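Local coordinates for N-acetyltransferase domain-containing protein (Xanthomonas campestris pv. campestris, PDB 2OZH), which probably acts as an acyltransferase of the GNAT family, though the substrate it modifies is not established, at residues 39-44 and 59-64; 104-109 and 120-125. One frame throughout, in Å; residues are numbered along the deposited sequence. Where two conformers were deposited one is given.

Interaction 1. Residues 39-44 and 59-64; sequences QRAIDH and FARVIS. With EDO (1,2-ethanediol), chain G.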
ATOM      1  N   GLN A  39     -12.401  -4.415  10.541  1.00 11.08           N
ATOM      2  CA  GLN A  39     -13.264  -4.997   9.542  1.00 11.03           C
ATOM      3  C   GLN A  39     -13.078  -4.333   8.191  1.00 10.73           C
ATOM      4  O   GLN A  39     -12.944  -5.033   7.172  1.00 11.98           O
ATOM      5  CB  GLN A  39     -14.727  -4.919   9.943  1.00 12.91           C
ATOM      6  CG  GLN A  39     -15.638  -5.673   8.959  1.00 15.38           C
ATOM      7  CD  GLN A  39     -15.524  -7.173   9.037  1.00 17.95           C
ATOM      8  OE1 GLN A  39     -15.870  -7.764  10.069  1.00 18.37           O
ATOM      9  NE2 GLN A  39     -15.077  -7.805   7.970  1.00 16.34           N
ATOM     10  N   ARG A  40     -13.057  -3.000   8.173  1.00 11.24           N
ATOM     11  CA  ARG A  40     -12.869  -2.290   6.910  1.00 10.84           C
ATOM     12  C   ARG A  40     -11.521  -2.630   6.275  1.00 11.65           C
ATOM     13  O   ARG A  40     -11.420  -2.870   5.065  1.00 12.24           O
ATOM     14  CB  ARG A  40     -13.009  -0.793   7.138  1.00 12.30           C
ATOM     15  CG  ARG A  40     -12.926   0.040   5.870  1.00 13.46           C
ATOM     16  CD  ARG A  40     -13.352   1.494   6.093  1.00 17.93           C
ATOM     17  NE  ARG A  40     -14.704   1.518   6.643  1.00 24.04           N
ATOM     18  CZ  ARG A  40     -15.067   1.987   7.841  1.00 25.12           C
ATOM     19  NH1 ARG A  40     -14.214   2.589   8.652  1.00 27.18           N
ATOM     20  NH2 ARG A  40     -16.346   1.882   8.216  1.00 33.24           N
ATOM     21  N   ALA A  41     -10.484  -2.657   7.089  1.00 11.01           N
ATOM     22  CA  ALA A  41      -9.162  -2.981   6.591  1.00 11.04           C
ATOM     23  C   ALA A  41      -9.165  -4.339   5.933  1.00 11.01           C
ATOM     24  O   ALA A  41      -8.642  -4.522   4.829  1.00 11.90           O
ATOM     25  CB  ALA A  41      -8.149  -2.967   7.743  1.00 12.51           C
ATOM     26  N   ILE A  42      -9.731  -5.341   6.607  1.00 10.96           N
ATOM     27  CA  ILE A  42      -9.783  -6.691   6.079  1.00 10.62           C
ATOM     28  C   ILE A  42     -10.562  -6.748   4.773  1.00 10.89           C
ATOM     29  O   ILE A  42     -10.135  -7.416   3.822  1.00 11.64           O
ATOM     30  CB  ILE A  42     -10.348  -7.631   7.186  1.00 12.03           C
ATOM     31  CG1 ILE A  42      -9.248  -7.892   8.223  1.00 12.37           C
ATOM     32  CG2 ILE A  42     -10.905  -8.920   6.605  1.00 11.83           C
ATOM     33  CD1 ILE A  42      -9.712  -8.608   9.478  1.00 14.03           C
ATOM     34  N   ASP A  43     -11.684  -6.020   4.730  1.00 10.93           N
ATOM     35  CA  ASP A  43     -12.536  -6.021   3.549  1.00 10.80           C
ATOM     36  C   ASP A  43     -11.788  -5.515   2.317  1.00 10.88           C
ATOM     37  O   ASP A  43     -12.095  -5.919   1.189  1.00 14.05           O
ATOM     38  CB  ASP A  43     -13.754  -5.155   3.768  1.00 12.22           C
ATOM     39  CG  ASP A  43     -14.762  -5.740   4.747  1.00 15.98           C
ATOM     40  OD1 ASP A  43     -14.689  -6.914   5.099  1.00 16.51           O
ATOM     41  OD2 ASP A  43     -15.671  -4.962   5.127  1.00 17.42           O
ATOM     42  N   HIS A  44     -10.768  -4.693   2.515  1.00 11.00           N
ATOM     43  CA  HIS A  44     -10.033  -4.076   1.397  1.00 11.15           C
ATOM     44  C   HIS A  44      -8.602  -4.532   1.268  1.00 11.94           C
ATOM     45  O   HIS A  44      -7.775  -3.885   0.619  1.00 12.98           O
ATOM     46  CB  HIS A  44     -10.124  -2.552   1.511  1.00 10.75           C
ATOM     47  CG  HIS A  44     -11.509  -2.059   1.375  1.00 11.29           C
ATOM     48  ND1 HIS A  44     -12.133  -1.961   0.154  1.00 14.74           N
ATOM     49  CD2 HIS A  44     -12.416  -1.697   2.318  1.00 13.12           C
ATOM     50  CE1 HIS A  44     -13.367  -1.526   0.355  1.00 16.45           C
ATOM     51  NE2 HIS A  44     -13.568  -1.370   1.650  1.00 17.57           N
ATOM     52  N   PHE A  59      -2.077 -14.918  11.228  1.00 10.20           N
ATOM     53  CA  PHE A  59      -2.618 -13.943  10.297  1.00  9.70           C
ATOM     54  C   PHE A  59      -1.490 -13.174   9.637  1.00  9.99           C
ATOM     55  O   PHE A  59      -0.443 -12.957  10.232  1.00 11.18           O
ATOM     56  CB  PHE A  59      -3.450 -12.930  11.103  1.00 10.94           C
ATOM     57  CG  PHE A  59      -4.275 -11.938  10.285  1.00  9.92           C
ATOM     58  CD1 PHE A  59      -5.245 -12.370   9.400  1.00  9.77           C
ATOM     59  CD2 PHE A  59      -4.082 -10.581  10.422  1.00 10.47           C
ATOM     60  CE1 PHE A  59      -6.015 -11.461   8.687  1.00  9.87           C
ATOM     61  CE2 PHE A  59      -4.844  -9.689   9.750  1.00 11.70           C
ATOM     62  CZ  PHE A  59      -5.829 -10.101   8.901  1.00 10.33           C
ATOM     63  N   ALA A  60      -1.748 -12.756   8.405  1.00 10.58           N
ATOM     64  CA  ALA A  60      -0.910 -11.777   7.709  1.00 11.71           C
ATOM     65  C   ALA A  60      -1.793 -11.043   6.748  1.00 11.26           C
ATOM     66  O   ALA A  60      -2.749 -11.602   6.230  1.00 12.49           O
ATOM     67  CB  ALA A  60       0.232 -12.486   6.941  1.00 12.53           C
ATOM     68  N   ARG A  61      -1.490  -9.779   6.500  1.00 10.66           N
ATOM     69  CA  ARG A  61      -2.359  -8.938   5.703  1.00 11.23           C
ATOM     70  C   ARG A  61      -1.565  -8.137   4.678  1.00 10.36           C
ATOM     71  O   ARG A  61      -0.538  -7.561   5.019  1.00 11.91           O
ATOM     72  CB  ARG A  61      -3.174  -7.992   6.587  1.00 11.84           C
ATOM     73  CG  ARG A  61      -4.241  -7.222   5.812  1.00 13.58           C
ATOM     74  CD  ARG A  61      -5.254  -6.583   6.736  1.00 11.72           C
ATOM     75  NE  ARG A  61      -4.702  -5.539   7.580  1.00 11.49           N
ATOM     76  CZ  ARG A  61      -4.678  -4.253   7.259  1.00 12.42           C
ATOM     77  NH1 ARG A  61      -5.060  -3.842   6.061  1.00 12.36           N
ATOM     78  NH2 ARG A  61      -4.291  -3.370   8.148  1.00 13.42           N
ATOM     79  N   VAL A  62      -2.041  -8.145   3.447  1.00 10.70           N
ATOM     80  CA  VAL A  62      -1.380  -7.453   2.353  1.00 11.05           C
ATOM     81  C   VAL A  62      -2.323  -6.418   1.734  1.00 10.95           C
ATOM     82  O   VAL A  62      -3.458  -6.727   1.394  1.00 11.84           O
ATOM     83  CB  VAL A  62      -0.887  -8.459   1.294  1.00 10.97           C
ATOM     84  CG1 VAL A  62      -0.259  -7.734   0.093  1.00 12.73           C
ATOM     85  CG2 VAL A  62       0.091  -9.438   1.897  1.00 12.39           C
ATOM     86  N   ILE A  63      -1.847  -5.187   1.561  1.00 10.44           N
ATOM     87  CA  ILE A  63      -2.570  -4.152   0.846  1.00 10.14           C
ATOM     88  C   ILE A  63      -1.822  -4.001  -0.491  1.00 10.30           C
ATOM     89  O   ILE A  63      -0.629  -3.731  -0.492  1.00 11.09           O
ATOM     90  CB  ILE A  63      -2.557  -2.835   1.608  1.00 10.14           C
ATOM     91  CG1 ILE A  63      -3.165  -3.034   3.000  1.00 11.11           C
ATOM     92  CG2 ILE A  63      -3.330  -1.781   0.841  1.00 12.76           C
ATOM     93  CD1 ILE A  63      -3.013  -1.824   3.899  1.00 13.73           C
ATOM     94  N   SER A  64      -2.526  -4.135  -1.603  1.00 10.59           N
ATOM     95  CA  SER A  64      -1.857  -4.160  -2.904  1.00 10.11           C
ATOM     96  C   SER A  64      -2.786  -3.765  -4.012  1.00 10.28           C
ATOM     97  O   SER A  64      -4.003  -3.907  -3.894  1.00 11.15           O
ATOM     98  CB  SER A  64      -1.360  -5.575  -3.158  1.00 10.89           C
ATOM     99  OG  SER A  64      -0.623  -5.704  -4.382  1.00 10.37           O
TER
HETATM  100  C1  EDO G 303     -15.379   2.242   0.664  1.00 45.88           C
HETATM  101  O1  EDO G 303     -14.711   1.499  -0.361  1.00 51.60           O
HETATM  102  C2  EDO G 303     -14.499   2.253   1.905  1.00 41.69           C
HETATM  103  O2  EDO G 303     -15.034   1.367   2.887  1.00 45.94           O
HETATM  104  O   HOH W   1      -5.448  -4.703  -1.098  1.00 13.67           O
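The guanidinium of R61 carries the methyl of A41 on one face: A41 CB stands 3.5 Å above the plane, displaced toward the rim, with R61 NH1 its closest atom at 3.6 Å. R61 reaches that place on a chain extended at chi1 and chi2 and bent at chi3 (66°), which lays one face of the group against A41. Its nitrogens are well supplied. NE forms a salt bridge with D74, NH1 bonds to S45 OG and to D65 of the second subunit, and NH2 to T68 of that subunit, so the charge is probably balanced by both carboxylates and the group's rotation is fixed. The F59 ring meets I42 at an oblique angle, I42 CG1 lying 4.1 Å from F59 CZ. With its CG1 branch anti to the carbonyl carbon (chi1 -76°), I42 extends CD1 toward the same ring atom. No direct hydrogen bond joins the two segments; instead a water past the helix end lies 3.0 Å from H44 O, to which it may donate, and accepts a bond of 3.0 Å from S64 N. The H44 ring itself meets Y66 of the second subunit edge-to-face. Here helix 35-43 lies against strand 55-64 of the mixed GNAT sheet; the axes of these short segments approach to 9.7 Å, their directions 65° apart. I16 and I19 of helix 16-26 touch I42, C47 of strand 46-52 packs beside F59 and R61, and strand 69-77 borders the other edge of strand 55-64.

Interaction 2. Residues 104-109 and 120-125; sequences RRFSLA and YGFTPP. With EDO (1,2-ethanediol), chain E.
A109 O accepts a hydrogen bond of 2.7 Å from O2 of a 1,2-ethanediol, probably left by the crystallisation liquor; the same diol is also hydrogen-bonded to V75 N, so it links strands 105-109 and 69-77. No hydrogen bond joins the segments; the contact is mainly apolar and centres on the F122 ring. L108 CD2 sits over the middle of one face in a CH-pi contact, 3.7 Å from the ring centroid and 14° off the normal. The first torsion of L108 (chi1 64°) sets CG between the backbone N and the carbonyl carbon, and from there CD2 reaches the ring. F122 in turn directs its edge at the face of F106 in an offset edge-to-face pair, with centroids 5.7 Å apart and planes at 73°; the nearest side-chain atoms are F106 CD1 and F122 CZ, at 4.1 Å. F106 O also comes within 3.4 Å of F122 CE2, approaching the ring obliquely. The turn that delivers F122 is a Schellman motif closing helix 114-118: G121, at positive phi, is its C' residue, and F122 N bonds back to Y117 O. In this way the chain leaving the helix folds onto strand 105-109, an outermost strand of the sheet within one chain. That strand pairs antiparallel with a strand of the second subunit, carrying the sheet across the interface, where R105 forms a salt bridge with E133 of that subunit. V94 and M95 of helix 86-96 also pack on F106.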
ATOM      1  N   ARG A 104       6.845  -4.403  -8.529  1.00 11.63           N
ATOM      2  CA  ARG A 104       7.998  -3.531  -8.487  0.50 11.95           C
ATOM      3  C   ARG A 104       8.495  -3.347  -7.063  1.00 12.11           C
ATOM      4  O   ARG A 104       9.709  -3.328  -6.802  1.00 12.33           O
ATOM      5  CB  ARG A 104       7.621  -2.185  -9.084  0.50 12.65           C
ATOM      6  CG  ARG A 104       8.805  -1.355  -9.348  0.50 10.41           C
ATOM      7  CD  ARG A 104       8.507  -0.423 -10.483  0.50 12.73           C
ATOM      8  NE  ARG A 104       9.635   0.459 -10.545  0.50 20.94           N
ATOM      9  CZ  ARG A 104       9.814   1.442  -9.668  0.50 17.89           C
ATOM     10  NH1 ARG A 104       8.904   1.683  -8.726  0.50 27.16           N
ATOM     11  NH2 ARG A 104      10.879   2.191  -9.753  0.50 13.88           N
ATOM     12  N   ARG A 105       7.552  -3.189  -6.123  1.00 11.34           N
ATOM     13  CA  ARG A 105       7.905  -2.931  -4.730  1.00 11.06           C
ATOM     14  C   ARG A 105       6.964  -3.646  -3.786  1.00 11.50           C
ATOM     15  O   ARG A 105       5.731  -3.533  -3.925  1.00 12.00           O
ATOM     16  CB  ARG A 105       7.845  -1.437  -4.426  1.00 13.95           C
ATOM     17  CG  ARG A 105       8.592  -1.085  -3.123  1.00 13.88           C
ATOM     18  CD  ARG A 105       8.349   0.316  -2.660  1.00 18.11           C
ATOM     19  NE  ARG A 105       8.629   1.360  -3.634  1.00 14.61           N
ATOM     20  CZ  ARG A 105       9.607   2.264  -3.585  1.00 14.71           C
ATOM     21  NH1 ARG A 105      10.564   2.294  -2.652  1.00 14.67           N
ATOM     22  NH2 ARG A 105       9.593   3.175  -4.522  1.00 15.28           N
ATOM     23  N   PHE A 106       7.552  -4.335  -2.820  1.00 10.40           N
ATOM     24  CA  PHE A 106       6.816  -4.961  -1.711  1.00 10.57           C
ATOM     25  C   PHE A 106       7.468  -4.381  -0.459  1.00 11.64           C
ATOM     26  O   PHE A 106       8.674  -4.563  -0.250  1.00 11.63           O
ATOM     27  CB  PHE A 106       6.953  -6.480  -1.772  1.00 11.27           C
ATOM     28  CG  PHE A 106       5.819  -7.256  -1.163  1.00 11.27           C
ATOM     29  CD1 PHE A 106       5.156  -6.824  -0.030  1.00 10.53           C
ATOM     30  CD2 PHE A 106       5.443  -8.444  -1.750  1.00 11.40           C
ATOM     31  CE1 PHE A 106       4.100  -7.563   0.487  1.00 11.65           C
ATOM     32  CE2 PHE A 106       4.408  -9.197  -1.256  1.00 13.26           C
ATOM     33  CZ  PHE A 106       3.752  -8.775  -0.111  1.00 12.97           C
ATOM     34  N   SER A 107       6.691  -3.665   0.337  1.00 10.70           N
ATOM     35  CA  SER A 107       7.204  -2.927   1.495  0.60 10.05           C
ATOM     36  C   SER A 107       6.652  -3.450   2.817  1.00 11.42           C
ATOM     37  O   SER A 107       5.579  -4.037   2.858  1.00 11.67           O
ATOM     38  CB  SER A 107       6.791  -1.462   1.374  0.60 11.28           C
ATOM     39  OG  SER A 107       7.325  -0.869   0.189  0.60 11.25           O
ATOM     40  N   LEU A 108       7.402  -3.205   3.883  1.00 11.17           N
ATOM     41  CA  LEU A 108       6.952  -3.523   5.241  1.00 10.53           C
ATOM     42  C   LEU A 108       7.738  -2.652   6.223  1.00 11.99           C
ATOM     43  O   LEU A 108       8.748  -2.069   5.858  1.00 12.18           O
ATOM     44  CB  LEU A 108       7.142  -4.998   5.549  1.00 12.37           C
ATOM     45  CG  LEU A 108       8.550  -5.568   5.569  1.00 14.40           C
ATOM     46  CD1 LEU A 108       9.270  -5.225   6.889  1.00 16.05           C
ATOM     47  CD2 LEU A 108       8.487  -7.088   5.363  1.00 14.99           C
ATOM     48  N   ALA A 109       7.241  -2.587   7.460  1.00 12.88           N
ATOM     49  CA  ALA A 109       7.985  -1.992   8.581  1.00 13.37           C
ATOM     50  C   ALA A 109       8.051  -2.991   9.719  1.00 14.18           C
ATOM     51  O   ALA A 109       7.019  -3.590  10.025  1.00 16.26           O
ATOM     52  CB  ALA A 109       7.294  -0.756   9.043  1.00 15.65           C
ATOM     53  N   TYR A 120      13.244 -13.699   3.152  1.00 17.05           N
ATOM     54  CA  TYR A 120      12.297 -13.645   2.060  0.50 16.50           C
ATOM     55  C   TYR A 120      12.698 -12.612   0.999  1.00 16.00           C
ATOM     56  O   TYR A 120      11.899 -12.271   0.137  1.00 16.32           O
ATOM     57  CB  TYR A 120      10.908 -13.329   2.620  0.50 15.72           C
ATOM     58  CG  TYR A 120      10.426 -14.361   3.631  0.50 12.51           C
ATOM     59  CD1 TYR A 120       9.887 -15.567   3.210  0.50 12.44           C
ATOM     60  CD2 TYR A 120      10.522 -14.129   5.004  0.50 15.49           C
ATOM     61  CE1 TYR A 120       9.457 -16.516   4.122  0.50 12.35           C
ATOM     62  CE2 TYR A 120      10.086 -15.082   5.926  0.50 13.06           C
ATOM     63  CZ  TYR A 120       9.555 -16.263   5.477  0.50 13.51           C
ATOM     64  OH  TYR A 120       9.104 -17.203   6.380  0.50 17.28           O
ATOM     65  N   GLY A 121      13.928 -12.105   1.071  1.00 15.11           N
ATOM     66  CA  GLY A 121      14.415 -11.188   0.058  1.00 15.12           C
ATOM     67  C   GLY A 121      14.235  -9.705   0.359  1.00 15.03           C
ATOM     68  O   GLY A 121      14.655  -8.857  -0.424  1.00 14.61           O
ATOM     69  N   PHE A 122      13.646  -9.371   1.497  1.00 13.13           N
ATOM     70  CA  PHE A 122      13.487  -7.977   1.877  1.00 13.23           C
ATOM     71  C   PHE A 122      14.842  -7.413   2.291  1.00 14.30           C
ATOM     72  O   PHE A 122      15.663  -8.099   2.921  1.00 15.33           O
ATOM     73  CB  PHE A 122      12.454  -7.830   2.992  1.00 14.44           C
ATOM     74  CG  PHE A 122      11.044  -8.077   2.551  1.00 13.12           C
ATOM     75  CD1 PHE A 122      10.500  -9.357   2.514  1.00 14.26           C
ATOM     76  CD2 PHE A 122      10.229  -7.017   2.184  1.00 12.77           C
ATOM     77  CE1 PHE A 122       9.215  -9.562   2.087  1.00 14.91           C
ATOM     78  CE2 PHE A 122       8.928  -7.227   1.766  1.00 14.32           C
ATOM     79  CZ  PHE A 122       8.424  -8.488   1.720  1.00 13.42           C
ATOM     80  N   THR A 123      15.068  -6.152   1.954  1.00 12.54           N
ATOM     81  CA  THR A 123      16.304  -5.447   2.253  1.00 12.69           C
ATOM     82  C   THR A 123      15.987  -4.096   2.882  1.00 12.85           C
ATOM     83  O   THR A 123      14.886  -3.579   2.718  1.00 11.63           O
ATOM     84  CB  THR A 123      17.136  -5.182   0.959  1.00 13.68           C
ATOM     85  OG1 THR A 123      16.411  -4.290   0.094  1.00 13.24           O
ATOM     86  CG2 THR A 123      17.429  -6.467   0.229  1.00 15.38           C
ATOM     87  N   PRO A 124      16.985  -3.448   3.494  1.00 13.47           N
ATOM     88  CA  PRO A 124      16.779  -2.027   3.783  1.00 12.59           C
ATOM     89  C   PRO A 124      16.469  -1.285   2.476  1.00 12.42           C
ATOM     90  O   PRO A 124      16.853  -1.735   1.397  1.00 12.67           O
ATOM     91  CB  PRO A 124      18.125  -1.579   4.370  1.00 14.95           C
ATOM     92  CG  PRO A 124      18.785  -2.853   4.832  1.00 20.88           C
ATOM     93  CD  PRO A 124      18.310  -3.937   3.907  1.00 17.05           C
ATOM     94  N   PRO A 125      15.797  -0.137   2.559  1.00 10.91           N
ATOM     95  CA  PRO A 125      15.488   0.534   1.320  1.00 10.48           C
ATOM     96  C   PRO A 125      16.660   0.907   0.485  1.00 10.97           C
ATOM     97  O   PRO A 125      17.731   1.290   0.991  1.00 11.69           O
ATOM     98  CB  PRO A 125      14.735   1.778   1.773  1.00 12.26           C
ATOM     99  CG  PRO A 125      14.159   1.388   3.112  1.00 13.64           C
ATOM    100  CD  PRO A 125      15.259   0.596   3.717  1.00 12.90           C
TER
HETATM  101  C1  EDO E 301       4.687  -7.596   9.240  1.00 25.84           C
HETATM  102  O1  EDO E 301       3.550  -7.264  10.060  1.00 23.53           O
HETATM  103  C2  EDO E 301       5.640  -6.442   9.128  1.00 27.34           C
HETATM  104  O2  EDO E 301       6.312  -6.200  10.368  1.00 31.43           O

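Both contacts pack side chains against the same mixed sheet, interaction 1 on strand 55-64 and interaction 2 on strand 105-109, with strand 69-77 between them. Their centres are about 18 Å apart, yet they meet directly: V62 CG1 lies 4.1 Å from F106 CZ. V62 thus joins the cluster around F106 while its neighbour R61 faces helix 35-43. Both also border the second subunit, interaction 1 through side chains and interaction 2 largely through strand pairing. The ethanediol at interaction 1 is only weakly bonded; that at interaction 2 lies between strands 69-77 and 105-109, probably where GNAT relatives usually bind acetyl-CoA, though no cofactor is bound in this model.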